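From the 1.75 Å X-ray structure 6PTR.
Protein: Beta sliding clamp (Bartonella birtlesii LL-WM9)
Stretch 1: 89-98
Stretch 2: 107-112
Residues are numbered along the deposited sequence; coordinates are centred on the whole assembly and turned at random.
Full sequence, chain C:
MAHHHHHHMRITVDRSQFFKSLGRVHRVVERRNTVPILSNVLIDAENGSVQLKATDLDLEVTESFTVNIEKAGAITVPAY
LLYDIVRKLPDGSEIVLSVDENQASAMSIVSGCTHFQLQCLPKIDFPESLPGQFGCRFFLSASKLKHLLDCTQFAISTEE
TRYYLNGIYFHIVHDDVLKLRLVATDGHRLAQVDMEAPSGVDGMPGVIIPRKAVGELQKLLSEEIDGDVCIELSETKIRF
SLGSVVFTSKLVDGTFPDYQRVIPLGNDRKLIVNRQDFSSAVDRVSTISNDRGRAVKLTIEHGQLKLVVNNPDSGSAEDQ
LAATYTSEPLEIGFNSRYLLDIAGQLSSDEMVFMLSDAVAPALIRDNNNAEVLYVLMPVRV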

# COMPACT_ATOMS: atom_id res chain seq x y z
N LEU C 89 1.23 19.75 -9.66
CA LEU C 89 0.83 20.90 -10.47
C LEU C 89 -0.35 20.52 -11.36
O LEU C 89 -0.48 19.36 -11.76
CB LEU C 89 2.00 21.39 -11.32
CG LEU C 89 3.20 21.85 -10.49
CD1 LEU C 89 4.42 22.12 -11.39
CD2 LEU C 89 2.84 23.09 -9.68
N PRO C 90 -1.22 21.48 -11.66
CA PRO C 90 -2.52 21.13 -12.25
C PRO C 90 -2.44 20.68 -13.70
O PRO C 90 -1.73 21.27 -14.52
CB PRO C 90 -3.33 22.43 -12.11
CG PRO C 90 -2.32 23.51 -11.95
CD PRO C 90 -1.17 22.89 -11.22
N ASP C 91 -3.18 19.62 -14.01
CA ASP C 91 -3.34 19.17 -15.38
C ASP C 91 -3.83 20.33 -16.25
O ASP C 91 -4.68 21.12 -15.83
CB ASP C 91 -4.34 18.01 -15.41
CG ASP C 91 -4.02 17.00 -16.48
OD1 ASP C 91 -3.78 17.41 -17.64
OD2 ASP C 91 -3.99 15.80 -16.16
N GLY C 92 -3.28 20.43 -17.45
CA GLY C 92 -3.64 21.51 -18.34
C GLY C 92 -2.95 22.83 -18.07
O GLY C 92 -3.23 23.81 -18.76
N SER C 93 -2.07 22.89 -17.08
CA SER C 93 -1.26 24.07 -16.84
C SER C 93 0.04 23.98 -17.63
O SER C 93 0.37 22.95 -18.22
CB SER C 93 -0.96 24.21 -15.35
OG SER C 93 -0.25 23.08 -14.89
N GLU C 94 0.80 25.09 -17.62
CA GLU C 94 2.13 25.14 -18.20
C GLU C 94 3.16 25.34 -17.11
O GLU C 94 2.87 25.88 -16.04
CB GLU C 94 2.26 26.27 -19.23
CG GLU C 94 1.52 26.00 -20.52
CD GLU C 94 1.75 27.08 -21.56
OE1 GLU C 94 1.87 28.27 -21.18
OE2 GLU C 94 1.82 26.73 -22.76
N ILE C 95 4.38 24.90 -17.38
CA ILE C 95 5.48 24.99 -16.43
C ILE C 95 6.65 25.64 -17.13
O ILE C 95 7.04 25.18 -18.21
CB ILE C 95 5.91 23.60 -15.91
CG1 ILE C 95 4.72 22.85 -15.33
CG2 ILE C 95 6.99 23.76 -14.86
CD1 ILE C 95 5.08 21.40 -15.04
N VAL C 96 7.24 26.66 -16.51
CA VAL C 96 8.46 27.27 -17.03
C VAL C 96 9.64 26.77 -16.20
O VAL C 96 9.67 26.96 -14.98
CB VAL C 96 8.37 28.80 -16.99
CG1 VAL C 96 9.68 29.41 -17.51
CG2 VAL C 96 7.19 29.31 -17.82
N LEU C 97 10.60 26.13 -16.87
CA LEU C 97 11.81 25.62 -16.24
C LEU C 97 12.97 26.47 -16.72
O LEU C 97 13.17 26.62 -17.93
CB LEU C 97 12.01 24.14 -16.60
CG LEU C 97 10.77 23.28 -16.33
CD1 LEU C 97 10.86 21.91 -17.00
CD2 LEU C 97 10.56 23.12 -14.86
N SER C 98 13.72 27.08 -15.80
CA SER C 98 14.75 28.01 -16.25
C SER C 98 15.93 28.01 -15.30
O SER C 98 15.79 27.82 -14.10
CB SER C 98 14.19 29.44 -16.41
OG SER C 98 13.72 29.94 -15.19
N MET C 107 17.74 25.62 -10.55
CA MET C 107 16.70 25.67 -11.56
C MET C 107 15.43 26.23 -10.95
O MET C 107 15.03 25.84 -9.85
CB MET C 107 16.40 24.31 -12.17
CG MET C 107 15.45 24.40 -13.38
SD MET C 107 15.00 22.80 -14.08
CE MET C 107 13.92 22.16 -12.79
N SER C 108 14.81 27.16 -11.67
CA SER C 108 13.51 27.70 -11.29
C SER C 108 12.41 26.90 -11.97
O SER C 108 12.51 26.52 -13.14
CB SER C 108 13.44 29.18 -11.69
OG SER C 108 12.12 29.67 -11.66
N ILE C 109 11.34 26.64 -11.22
CA ILE C 109 10.13 26.02 -11.74
C ILE C 109 8.99 26.96 -11.42
O ILE C 109 8.74 27.24 -10.24
CB ILE C 109 9.88 24.65 -11.13
CG1 ILE C 109 11.08 23.71 -11.29
CG2 ILE C 109 8.63 24.04 -11.73
CD1 ILE C 109 10.96 22.49 -10.44
N VAL C 110 8.30 27.47 -12.44
CA VAL C 110 7.19 28.38 -12.23
C VAL C 110 5.93 27.80 -12.86
O VAL C 110 5.93 27.44 -14.04
CB VAL C 110 7.48 29.78 -12.80
CG1 VAL C 110 6.25 30.65 -12.69
CG2 VAL C 110 8.64 30.43 -12.04
N SER C 111 4.87 27.72 -12.08
CA SER C 111 3.57 27.29 -12.59
C SER C 111 2.53 28.16 -11.90
O SER C 111 2.29 28.01 -10.70
CB SER C 111 3.33 25.80 -12.31
OG SER C 111 1.95 25.48 -12.45
N GLY C 112 1.96 29.09 -12.65
CA GLY C 112 1.01 30.02 -12.05
C GLY C 112 1.76 30.90 -11.08
O GLY C 112 2.83 31.44 -11.40
O HOH W 1 2.75 29.19 -15.57
O HOH W 2 11.19 29.36 -14.30

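An antiparallel pair of β-strands joins its edges through the backbone and leaves the side chains to sort themselves by face, and the pairing of strands 94-98 and 107-111 in this sliding clamp is a compact example, with Ser111 and Ser98 the residues most covered. The strands run at 163° to one another. Val96 and Val110 form one hydrogen-bonded pair, with Val96 N to Val110 O and Val110 N to Val96 O both at 2.9 Å; Ser98 and Ser108 form the next, with Ser98 N to Ser108 O at 3.0 Å and Ser108 N to Ser98 O at 2.7 Å. Between them lies the non-hydrogen-bonded pair Leu97 and Ile109, where the α-carbons approach the carbonyls instead: Leu97 CA is 3.3 Å from Ser108 O, and Ile109 CA 3.4 Å from Val96 O.

Ser111, the residue most covered, anchors one end of the contact. Its CB points toward the first stretch, and its OG sits 3.8 Å from Leu89 CD2 and 3.7 Å from Glu94 O, contacts of packing distance. A type II turn from Pro90 to Ser93 separates Leu89 from Glu94, and both touch Ser111. In the turn Ser93 N bonds to Pro90 O at 3.0 Å, and Gly92 takes the positive phi that suits glycine.

Ser98, at the other end, shows how the serine end of a mixed face is bridged by water. Its OG lies 3.6 Å from Ser108 CB, and a single water connects the two side chains, hydrogen-bonding to Ser98 OG at 2.7 Å and Ser108 OG at 2.8 Å while donating to Val96 O at 2.9 Å. Val96 and Val110 share this face, with Val96 CB 4.4 Å from Val110 CB.

Leu97 and Ile109 lie on the other face, where the contacts are largely apolar. Leu97 CD2 packs 3.7 Å from Ile109 CG1 and 4.1 Å from Met107 CE, while Ile95 CG2 meets Ile109 CG2 at 3.5 Å, so Ile109 touches both Leu97 and Ile95.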